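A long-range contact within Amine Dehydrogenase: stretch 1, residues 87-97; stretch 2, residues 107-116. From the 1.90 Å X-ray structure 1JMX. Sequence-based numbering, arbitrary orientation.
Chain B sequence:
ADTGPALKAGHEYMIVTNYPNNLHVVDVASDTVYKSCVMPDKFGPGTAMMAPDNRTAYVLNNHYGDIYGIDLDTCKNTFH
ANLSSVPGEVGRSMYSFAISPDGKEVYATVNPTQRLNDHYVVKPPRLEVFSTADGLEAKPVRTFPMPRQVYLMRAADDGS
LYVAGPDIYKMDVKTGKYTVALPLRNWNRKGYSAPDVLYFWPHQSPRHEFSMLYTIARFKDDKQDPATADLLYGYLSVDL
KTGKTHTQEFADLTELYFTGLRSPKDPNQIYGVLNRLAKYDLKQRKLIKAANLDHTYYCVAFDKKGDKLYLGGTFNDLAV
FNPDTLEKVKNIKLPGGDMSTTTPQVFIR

Stretch 1 (87-97) PGEVGRSMYSF
Stretch 2 107-116: YATVNPTQRL

The antiparallel pairing of these two stretches is broken in the middle: the register slips by two residues between Arg92 and Phe97, so two separate ladders are joined by a loop in the first stretch, residues 93-96, while the second, 107-115, runs on as one strand. Strand 89-92 lies against it with axes 4.4 Å apart at closest approach and N-to-C directions 156° apart.

In the first ladder, Val90 faces Thr113 and Arg92 faces Asn111 as hydrogen-bonded pairs, with CA-CA distances of 5.2 and 5.3 Å. Val90 N donates to Thr113 O and Thr113 N returns to Val90 O, each at 2.8 Å; Arg92 N to Asn111 O spans 3.2 Å, and Asn111 N to Arg92 O 3.0 Å. Glu89-Gln114 and Gly91-Pro112 are the non-hydrogen-bonded pairs, with CA atoms 4.2 and 4.1 Å apart. Pro112 has no amide hydrogen, and at a non-hydrogen-bonded position none is called for on this side, because the backbone N points away from the partner strand; Pro112 CA lies 3.2 Å from Val90 O in a CA-H...O contact, as the inward CA-H of such a pair commonly does. Where the ladder starts, Arg115 N donates to Gly88 O at 3.3 Å; the positive phi of Gly88 (73/13) favours glycine.

Gly91, with extended phi/psi of -106/132, is needed for space. Val110 (chi1 t) brings CG1 to 3.4 Å from Gly91 CA, and a CB on Gly91 would lie 2.6 Å from that methyl, a clash.

Glu89 (m, then t) shares its face with Gln114 and Pro112. Its CG lies 3.9 Å from Gln114 CB, and its OE1 reaches 3.5 Å from Pro112 CB, while both carboxylate oxygens are hydrogen-bonded elsewhere in the structure. On the opposite face are Val90, Arg92, Asn111 (m) and Thr113 (m). Val90 (t) sets CG2 3.7 Å from CD of the extended Arg115 (m, t, t), packing apolar surface against the aliphatic part of that chain.

Beyond Arg92 the first stretch leaves the strand. Tyr95 adopts phi/psi 59/23, its CA-to-CB bond pointing away, and Ser93 (t) sets OG 3.5 Å from Thr109 O. A water accepts from Met94 N at 2.9 Å and makes a weak hydrogen bond with Thr109 OG1 at 3.3 Å, linking the loop to the continuing strand.

Pairing resumes as Thr109 N donates to Ser96 O at 3.1 Å. Phe97 then faces Ala108, CA-CA 4.2 Å, with Phe97 CA 3.0 Å from Tyr107 O in another CA-H...O contact. Their side chains share a face, and the close CA-CA spacing of this pair puts Phe97 CB 4.4 Å from Ala108 CB, an apolar contact; the Phe97 ring and the Ser96 hydroxyl are not modelled.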

# COMPACT_ATOMS: atom_id res chain seq x y z
N PRO B 87 11.79 24.87 19.99
CA PRO B 87 13.12 24.43 19.55
C PRO B 87 13.27 22.91 19.43
O PRO B 87 12.90 22.18 20.35
CB PRO B 87 14.04 24.98 20.65
CG PRO B 87 13.32 26.19 21.12
CD PRO B 87 11.90 25.72 21.18
N GLY B 88 13.81 22.46 18.30
CA GLY B 88 14.05 21.04 18.08
C GLY B 88 12.84 20.16 17.79
O GLY B 88 12.95 18.92 17.82
N GLU B 89 11.70 20.78 17.51
CA GLU B 89 10.47 20.05 17.22
C GLU B 89 9.84 20.49 15.91
O GLU B 89 9.95 21.64 15.51
CB GLU B 89 9.45 20.23 18.36
CG GLU B 89 9.67 19.32 19.55
CD GLU B 89 8.80 19.68 20.76
OE1 GLU B 89 7.65 20.14 20.58
OE2 GLU B 89 9.28 19.48 21.89
N VAL B 90 9.22 19.53 15.22
CA VAL B 90 8.53 19.80 13.97
C VAL B 90 7.04 19.63 14.27
O VAL B 90 6.61 18.59 14.75
CB VAL B 90 8.97 18.82 12.85
CG1 VAL B 90 8.21 19.12 11.55
CG2 VAL B 90 10.47 18.92 12.61
N GLY B 91 6.27 20.69 14.03
CA GLY B 91 4.85 20.66 14.29
C GLY B 91 3.96 20.56 13.06
O GLY B 91 4.10 21.31 12.10
N ARG B 92 3.00 19.64 13.14
CA ARG B 92 2.05 19.42 12.05
C ARG B 92 0.61 19.54 12.54
O ARG B 92 0.29 19.14 13.65
CB ARG B 92 2.25 18.04 11.44
CG ARG B 92 2.82 18.06 10.05
CD ARG B 92 4.33 17.98 10.06
NE ARG B 92 4.89 18.98 9.16
CZ ARG B 92 5.83 18.75 8.26
NH1 ARG B 92 6.35 17.53 8.11
NH2 ARG B 92 6.29 19.75 7.52
N SER B 93 -0.25 20.06 11.69
CA SER B 93 -1.65 20.20 12.04
C SER B 93 -2.52 19.33 11.10
O SER B 93 -2.54 19.54 9.89
CB SER B 93 -2.05 21.67 11.95
OG SER B 93 -3.44 21.84 12.20
N MET B 94 -3.21 18.35 11.67
CA MET B 94 -4.07 17.47 10.89
C MET B 94 -5.41 18.15 10.64
O MET B 94 -6.43 17.76 11.21
CB MET B 94 -4.29 16.14 11.63
CG MET B 94 -4.82 15.01 10.76
SD MET B 94 -3.70 14.58 9.40
CE MET B 94 -2.13 14.63 10.23
N TYR B 95 -5.39 19.16 9.76
CA TYR B 95 -6.58 19.94 9.41
C TYR B 95 -7.20 20.62 10.65
O TYR B 95 -8.37 20.98 10.64
CB TYR B 95 -7.64 19.04 8.74
CG TYR B 95 -7.19 18.44 7.43
CD1 TYR B 95 -6.58 17.19 7.39
CD2 TYR B 95 -7.37 19.12 6.24
CE1 TYR B 95 -6.15 16.63 6.19
CE2 TYR B 95 -6.95 18.58 5.03
CZ TYR B 95 -6.33 17.34 5.01
OH TYR B 95 -5.88 16.82 3.82
N SER B 96 -6.38 20.83 11.69
CA SER B 96 -6.85 21.41 12.94
C SER B 96 -6.52 22.87 13.18
O SER B 96 -5.50 23.19 13.78
CB SER B 96 -6.35 20.57 14.13
N PHE B 97 -7.42 23.75 12.73
CA PHE B 97 -7.28 25.20 12.89
C PHE B 97 -8.67 25.84 12.90
O PHE B 97 -9.62 25.29 12.34
CB PHE B 97 -6.39 25.81 11.78
N TYR B 107 -6.57 29.53 16.19
CA TYR B 107 -6.20 28.39 17.00
C TYR B 107 -5.74 27.26 16.09
O TYR B 107 -6.19 27.14 14.96
CB TYR B 107 -7.40 27.94 17.84
CG TYR B 107 -8.18 29.08 18.45
CD1 TYR B 107 -9.38 29.50 17.88
CD2 TYR B 107 -7.68 29.78 19.55
CE1 TYR B 107 -10.06 30.60 18.39
CE2 TYR B 107 -8.35 30.87 20.06
CZ TYR B 107 -9.54 31.28 19.48
OH TYR B 107 -10.18 32.38 19.97
N ALA B 108 -4.82 26.45 16.58
CA ALA B 108 -4.31 25.33 15.80
C ALA B 108 -3.76 24.28 16.74
O ALA B 108 -3.03 24.61 17.67
CB ALA B 108 -3.21 25.82 14.87
N THR B 109 -4.20 23.04 16.61
CA THR B 109 -3.61 22.03 17.47
C THR B 109 -2.43 21.45 16.71
O THR B 109 -2.50 21.20 15.50
CB THR B 109 -4.60 20.96 18.04
OG1 THR B 109 -4.32 19.68 17.48
CG2 THR B 109 -6.02 21.33 17.82
N VAL B 110 -1.30 21.41 17.40
CA VAL B 110 -0.04 20.95 16.86
C VAL B 110 0.40 19.61 17.43
O VAL B 110 0.49 19.45 18.65
CB VAL B 110 1.08 21.99 17.12
CG1 VAL B 110 2.39 21.53 16.53
CG2 VAL B 110 0.70 23.36 16.57
N ASN B 111 0.63 18.65 16.54
CA ASN B 111 1.12 17.32 16.88
C ASN B 111 2.62 17.47 16.57
O ASN B 111 3.02 17.40 15.41
CB ASN B 111 0.52 16.25 15.96
CG ASN B 111 -1.00 16.10 16.11
OD1 ASN B 111 -1.64 15.44 15.29
ND2 ASN B 111 -1.56 16.67 17.16
N PRO B 112 3.45 17.73 17.59
CA PRO B 112 4.88 17.90 17.35
C PRO B 112 5.73 16.64 17.49
O PRO B 112 5.38 15.70 18.21
CB PRO B 112 5.26 18.93 18.39
CG PRO B 112 4.45 18.50 19.56
CD PRO B 112 3.12 18.05 18.99
N THR B 113 6.84 16.64 16.78
CA THR B 113 7.78 15.53 16.84
C THR B 113 9.17 16.10 17.05
O THR B 113 9.63 16.95 16.29
CB THR B 113 7.80 14.69 15.56
OG1 THR B 113 6.48 14.20 15.30
CG2 THR B 113 8.74 13.50 15.71
N GLN B 114 9.83 15.65 18.10
CA GLN B 114 11.17 16.09 18.38
C GLN B 114 12.09 15.26 17.48
O GLN B 114 12.11 14.04 17.58
CB GLN B 114 11.48 15.85 19.85
CG GLN B 114 12.78 16.42 20.33
CD GLN B 114 13.01 16.13 21.79
OE1 GLN B 114 13.00 14.98 22.21
NE2 GLN B 114 13.20 17.18 22.58
N ARG B 115 12.79 15.92 16.56
CA ARG B 115 13.70 15.21 15.67
C ARG B 115 15.15 15.40 16.10
O ARG B 115 15.71 16.50 15.98
CB ARG B 115 13.54 15.68 14.23
CG ARG B 115 12.26 15.23 13.59
CD ARG B 115 12.20 15.65 12.14
NE ARG B 115 11.02 15.09 11.48
CZ ARG B 115 10.76 15.19 10.19
NH1 ARG B 115 11.59 15.84 9.39
NH2 ARG B 115 9.67 14.61 9.68
N LEU B 116 15.73 14.34 16.64
CA LEU B 116 17.11 14.36 17.10
C LEU B 116 18.02 13.73 16.04
O LEU B 116 17.56 13.28 14.99
CB LEU B 116 17.25 13.67 18.46
CG LEU B 116 16.42 14.31 19.59
CD1 LEU B 116 16.83 13.80 20.95
CD2 LEU B 116 16.62 15.81 19.54
O HOH W 1 -3.75 18.23 14.52